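Local coordinates for protein V-type ATP synthase alpha chain (Thermoplasma volcanium, PDB 4O1S) that forms the intein module of a V-type ATPase A subunit, a compact, largely beta-stranded domain of the Hint (Hedgehog/intein) type, at residues 120-125 / 164-169; 85-90 / 128-133. All coordinates share one frame; numbering follows the deposited sequence.

The two contacts lie in one corner of the intein fold, their centres about 7 Å apart, and their segments alternate along the chain: 85-90, 120-125, 128-133, 164-169. Strands 118-122 and 129-141 are consecutive and adjacent in a four-stranded antiparallel sheet, so both contacts rest on the same strand pair; Ala121 N lies 2.8 Å from Thr130 O, a probable hydrogen bond. Interaction 1 ties the outermost strand of that sheet to strand 165-168 of another, near the C-terminus. Interaction 2 fixes the turn before strand 88-91 against strand 129-141. Arg87 packs on Ala121, and Leu165 CD1 meets Val89 CG1 at 3.5 Å; strand 165-168 and the turn are thus packed against that pair.

Interaction 1 (120-125 / 164-169); sequences AAVAES and LLVLHN
Val122, Leu164 and Val166 form one apolar side of a single antiparallel beta bridge, by which two four-stranded sheets of the Hint-type fold meet. Ala121 and Leu165 are the non-hydrogen-bonded pair at the bridge, with a CA-CA distance of 4.2 Å. The short strands 120-122 and 165-168 run at 126° to each other, well off the antiparallel limit, in keeping with a crossing that gives one bridge and no longer pairing.

Two backbone bonds flank that pair: Val122 N donates to Leu164 O at 2.8 Å, and Val166 N donates to Ala120 O at 3.1 Å. In the second, the donor stands 32° out of the carbonyl plane.

Val122 crosses both of its neighbours at about a right angle. Its CB faces Leu164 CB at 4.0 Å, while CG1 turns toward Leu164 CD1. Because CG1 is anti to the backbone N (chi1 172°), CG2 is set beside that N and meets Val166 CG2 at 3.7 Å. Ala120 extends this side, its CB lying 4.2 Å from Val166 CB. The other side is made by Ala121 CB against Leu165 CD2; although the CB of Leu165 points away, its branch end returns to the contact.

Phe98 of strand 96-101 covers Ala120 and Val166, and Ile159 of strand 158-160 covers Val122 and Leu164, which places most of the contact in the interior. A water lies next to the bridge, 2.8 Å from Val166 O and 3.0 Å from Ala120 O.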
loop_
_atom_site.group_PDB
_atom_site.type_symbol
_atom_site.label_atom_id
_atom_site.label_comp_id
_atom_site.label_asym_id
_atom_site.label_seq_id
_atom_site.Cartn_x
_atom_site.Cartn_y
_atom_site.Cartn_z
ATOM N N ALA A 120 10.333 6.376 1.445
ATOM C CA ALA A 120 9.447 7.295 2.133
ATOM C C ALA A 120 8.532 6.574 3.128
ATOM O O ALA A 120 7.841 5.606 2.791
ATOM C CB ALA A 120 8.622 8.077 1.109
ATOM N N ALA A 121 8.550 7.063 4.360
ATOM C CA ALA A 121 7.701 6.566 5.411
ATOM C C ALA A 121 7.114 7.781 6.102
ATOM O O ALA A 121 7.566 8.897 5.880
ATOM C CB ALA A 121 8.511 5.765 6.383
ATOM N N VAL A 122 6.113 7.572 6.948
ATOM C CA VAL A 122 5.536 8.663 7.708
ATOM C C VAL A 122 5.735 8.461 9.215
ATOM O O VAL A 122 5.409 7.403 9.752
ATOM C CB VAL A 122 4.065 8.763 7.399
ATOM C CG1 VAL A 122 3.396 9.759 8.310
ATOM C CG2 VAL A 122 3.901 9.159 5.970
ATOM N N ALA A 123 6.278 9.473 9.892
ATOM C CA ALA A 123 6.485 9.404 11.340
ATOM C C ALA A 123 5.164 9.388 12.147
ATOM O O ALA A 123 4.197 10.090 11.809
ATOM C CB ALA A 123 7.354 10.568 11.779
ATOM N N GLU A 124 5.134 8.605 13.225
ATOM C CA GLU A 124 3.939 8.508 14.072
ATOM C C GLU A 124 3.678 9.803 14.828
ATOM O O GLU A 124 2.532 10.197 15.040
ATOM C CB GLU A 124 4.104 7.373 15.083
ATOM C CG GLU A 124 4.825 6.157 14.523
ATOM C CD GLU A 124 4.126 4.847 14.871
ATOM O OE1 GLU A 124 3.418 4.806 15.908
ATOM O OE2 GLU A 124 4.282 3.865 14.104
ATOM N N SER A 125 4.765 10.450 15.239
ATOM C CA SER A 125 4.713 11.662 16.046
ATOM C C SER A 125 3.861 12.769 15.414
ATOM O O SER A 125 2.809 13.120 15.954
ATOM C CB SER A 125 6.138 12.155 16.314
ATOM O OG SER A 125 6.148 13.474 16.844
ATOM N N LEU A 164 4.147 2.688 8.539
ATOM C CA LEU A 164 3.585 3.745 7.717
ATOM C C LEU A 164 4.424 4.048 6.476
ATOM O O LEU A 164 4.836 5.196 6.243
ATOM C CB LEU A 164 3.389 5.023 8.538
ATOM C CG LEU A 164 2.777 4.913 9.932
ATOM C CD1 LEU A 164 2.641 6.285 10.515
ATOM C CD2 LEU A 164 1.429 4.271 9.907
ATOM N N LEU A 165 4.687 3.020 5.683
ATOM C CA LEU A 165 5.331 3.247 4.400
ATOM C C LEU A 165 4.339 3.898 3.434
ATOM O O LEU A 165 3.097 3.783 3.586
ATOM C CB LEU A 165 5.864 1.944 3.827
ATOM C CG LEU A 165 6.924 1.290 4.711
ATOM C CD1 LEU A 165 7.062 -0.194 4.382
ATOM C CD2 LEU A 165 8.267 2.003 4.546
ATOM N N VAL A 166 4.902 4.602 2.454
ATOM C CA VAL A 166 4.113 5.385 1.538
ATOM C C VAL A 166 4.169 4.698 0.197
ATOM O O VAL A 166 5.258 4.555 -0.401
ATOM C CB VAL A 166 4.649 6.837 1.413
ATOM C CG1 VAL A 166 3.744 7.660 0.472
ATOM C CG2 VAL A 166 4.766 7.492 2.792
ATOM N N LEU A 167 2.999 4.283 -0.285
ATOM C CA LEU A 167 2.939 3.418 -1.457
ATOM C C LEU A 167 2.260 4.116 -2.607
ATOM O O LEU A 167 1.135 4.602 -2.475
ATOM C CB LEU A 167 2.243 2.110 -1.102
ATOM C CG LEU A 167 3.004 1.430 0.042
ATOM C CD1 LEU A 167 2.221 0.379 0.802
ATOM C CD2 LEU A 167 4.263 0.832 -0.532
ATOM N N HIS A 168 2.964 4.192 -3.730
ATOM C CA HIS A 168 2.395 4.791 -4.933
ATOM C C HIS A 168 1.572 3.806 -5.764
ATOM O O HIS A 168 2.067 3.221 -6.741
ATOM C CB HIS A 168 3.472 5.398 -5.810
ATOM C CG HIS A 168 2.918 6.173 -6.951
ATOM N ND1 HIS A 168 3.284 5.943 -8.261
ATOM C CD2 HIS A 168 1.988 7.156 -6.993
ATOM C CE1 HIS A 168 2.625 6.764 -9.053
ATOM N NE2 HIS A 168 1.829 7.518 -8.307
ATOM N N ASN A 169 0.310 3.647 -5.383
ATOM C CA ASN A 169 -0.565 2.685 -6.035
ATOM C C ASN A 169 -1.355 3.364 -7.161
ATOM O O ASN A 169 -2.097 2.702 -7.898
ATOM C CB ASN A 169 -1.548 2.140 -5.018
ATOM C CG ASN A 169 -2.541 3.191 -4.596
ATOM O OD1 ASN A 169 -2.275 4.399 -4.719
ATOM N ND2 ASN A 169 -3.700 2.755 -4.114
HETATM O O HOH W 1 8.040 4.928 -0.146
#

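Interaction 2 (85-90 / 128-133); sequences GGRSVS and EATFDR
The turn linking strands 77-83 and 88-91 is tied to strand 129-141 by a salt bridge and by a backbone N-H, with Arg87 and Gly85 both converging on the carboxylate of Asp132. In the sheet, strand 77-83 runs between the two strands, so the contact passes around its end and is made by side chains and the turn backbone, not by strand pairing.

Arg87 is extended from CG to NE and brings NH1 to 2.9 Å from Asp132 OD2. The oxygen lies in the guanidinium plane, at its edge, yet the nitrogen approaches from above the carboxylate, 50° out of that plane. The two planes are 80° apart, and a single N-O pair joins them in place of a coplanar, two-bond pairing. Asp132 CG is anti to its backbone N (chi1 -158°); from there OD1 and OD2 both come within hydrogen-bonding distance of Gly85 N. Gly85 N donates to Asp132 OD1 at 3.2 Å, the oxygen accepting through its syn lone pair, and more weakly to OD2.

Thr130 OG1 sits over one face of the guanidinium, 3.8 Å above its plane and displaced toward the rim. Beyond the two segments, Arg87 NE bonds to Gly163 O, and Thr83 OG1 bonds to both Asp132 OD2 and Arg87 N.

Asp132 is buried, but its OD2 accepts a hydrogen bond from the Arg87 guanidinium and is hydrogen-bonded to the Thr83 hydroxyl, while OD1 accepts a backbone N-H. Such surroundings would be expected to favour the ionised carboxylate and to restrict rotation of both charged groups.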
loop_
_atom_site.group_PDB
_atom_site.type_symbol
_atom_site.label_atom_id
_atom_site.label_comp_id
_atom_site.label_asym_id
_atom_site.label_seq_id
_atom_site.Cartn_x
_atom_site.Cartn_y
_atom_site.Cartn_z
ATOM N N GLY A 85 15.012 0.958 10.065
ATOM C CA GLY A 85 14.097 1.399 11.091
ATOM C C GLY A 85 12.980 0.443 11.466
ATOM O O GLY A 85 12.057 0.824 12.205
ATOM N N GLY A 86 13.030 -0.785 10.952
ATOM C CA GLY A 86 12.045 -1.802 11.320
ATOM C C GLY A 86 10.729 -1.698 10.586
ATOM O O GLY A 86 9.716 -2.162 11.061
ATOM N N ARG A 87 10.743 -1.065 9.423
ATOM C CA ARG A 87 9.538 -0.943 8.627
ATOM C C ARG A 87 9.514 -2.023 7.560
ATOM O O ARG A 87 10.566 -2.422 7.047
ATOM C CB ARG A 87 9.485 0.423 7.958
ATOM C CG ARG A 87 9.438 1.559 8.938
ATOM C CD ARG A 87 9.265 2.870 8.232
ATOM N NE ARG A 87 8.872 3.876 9.193
ATOM C CZ ARG A 87 9.729 4.531 9.962
ATOM N NH1 ARG A 87 11.036 4.307 9.861
ATOM N NH2 ARG A 87 9.274 5.418 10.827
ATOM N N SER A 88 8.318 -2.497 7.224
ATOM C CA SER A 88 8.187 -3.571 6.244
ATOM C C SER A 88 6.888 -3.531 5.442
ATOM O O SER A 88 5.839 -3.073 5.922
ATOM C CB SER A 88 8.339 -4.930 6.912
ATOM O OG SER A 88 7.191 -5.217 7.680
ATOM N N VAL A 89 6.980 -4.004 4.208
ATOM C CA VAL A 89 5.796 -4.259 3.410
ATOM C C VAL A 89 6.176 -5.284 2.327
ATOM O O VAL A 89 7.311 -5.304 1.843
ATOM C CB VAL A 89 5.235 -2.955 2.826
ATOM C CG1 VAL A 89 6.217 -2.355 1.821
ATOM C CG2 VAL A 89 3.851 -3.175 2.205
ATOM N N SER A 90 5.255 -6.183 2.006
ATOM C CA SER A 90 5.464 -7.114 0.901
ATOM C C SER A 90 4.540 -6.644 -0.210
ATOM O O SER A 90 3.331 -6.436 -0.002
ATOM C CB SER A 90 5.155 -8.569 1.297
ATOM O OG SER A 90 5.988 -9.037 2.353
ATOM N N GLU A 128 5.883 13.503 10.099
ATOM C CA GLU A 128 7.048 14.042 9.423
ATOM C C GLU A 128 7.517 13.059 8.342
ATOM O O GLU A 128 7.534 11.835 8.549
ATOM C CB GLU A 128 8.202 14.339 10.400
ATOM C CG GLU A 128 7.861 15.154 11.626
ATOM C CD GLU A 128 7.655 14.298 12.870
ATOM O OE1 GLU A 128 6.733 13.448 12.874
ATOM O OE2 GLU A 128 8.415 14.481 13.847
ATOM N N ALA A 129 7.879 13.613 7.189
ATOM C CA ALA A 129 8.487 12.840 6.121
ATOM C C ALA A 129 9.739 12.215 6.654
ATOM O O ALA A 129 10.662 12.930 7.026
ATOM C CB ALA A 129 8.842 13.728 4.929
ATOM N N THR A 130 9.771 10.885 6.705
ATOM C CA THR A 130 11.018 10.220 6.991
ATOM C C THR A 130 11.444 9.296 5.852
ATOM O O THR A 130 10.602 8.730 5.165
ATOM C CB THR A 130 11.014 9.515 8.376
ATOM O OG1 THR A 130 10.861 8.104 8.222
ATOM C CG2 THR A 130 9.935 10.073 9.270
ATOM N N PHE A 131 12.757 9.183 5.637
ATOM C CA PHE A 131 13.279 8.274 4.634
ATOM C C PHE A 131 14.219 7.277 5.244
ATOM O O PHE A 131 15.267 7.617 5.793
ATOM C CB PHE A 131 13.940 9.019 3.502
ATOM C CG PHE A 131 13.006 9.904 2.788
ATOM C CD1 PHE A 131 12.364 9.462 1.647
ATOM C CD2 PHE A 131 12.720 11.175 3.287
ATOM C CE1 PHE A 131 11.472 10.286 0.990
ATOM C CE2 PHE A 131 11.825 12.014 2.638
ATOM C CZ PHE A 131 11.199 11.570 1.490
ATOM N N ASP A 132 13.821 6.026 5.115
ATOM C CA ASP A 132 14.432 4.935 5.834
ATOM C C ASP A 132 15.216 4.066 4.846
ATOM O O ASP A 132 14.712 3.723 3.767
ATOM C CB ASP A 132 13.320 4.139 6.517
ATOM C CG ASP A 132 13.818 3.335 7.667
ATOM O OD1 ASP A 132 15.071 3.287 7.827
ATOM O OD2 ASP A 132 12.953 2.761 8.385
ATOM N N ARG A 133 16.453 3.738 5.199
ATOM C CA ARG A 133 17.282 2.913 4.329
ATOM C C ARG A 133 16.711 1.502 4.302
ATOM O O ARG A 133 16.382 0.937 5.356
ATOM C CB ARG A 133 18.732 2.879 4.820
ATOM C CG ARG A 133 19.390 4.239 4.701
ATOM C CD ARG A 133 20.870 4.235 5.024
ATOM N NE ARG A 133 21.504 5.403 4.417
ATOM C CZ ARG A 133 21.999 5.413 3.184
ATOM N NH1 ARG A 133 21.955 4.305 2.454
ATOM N NH2 ARG A 133 22.548 6.514 2.685
#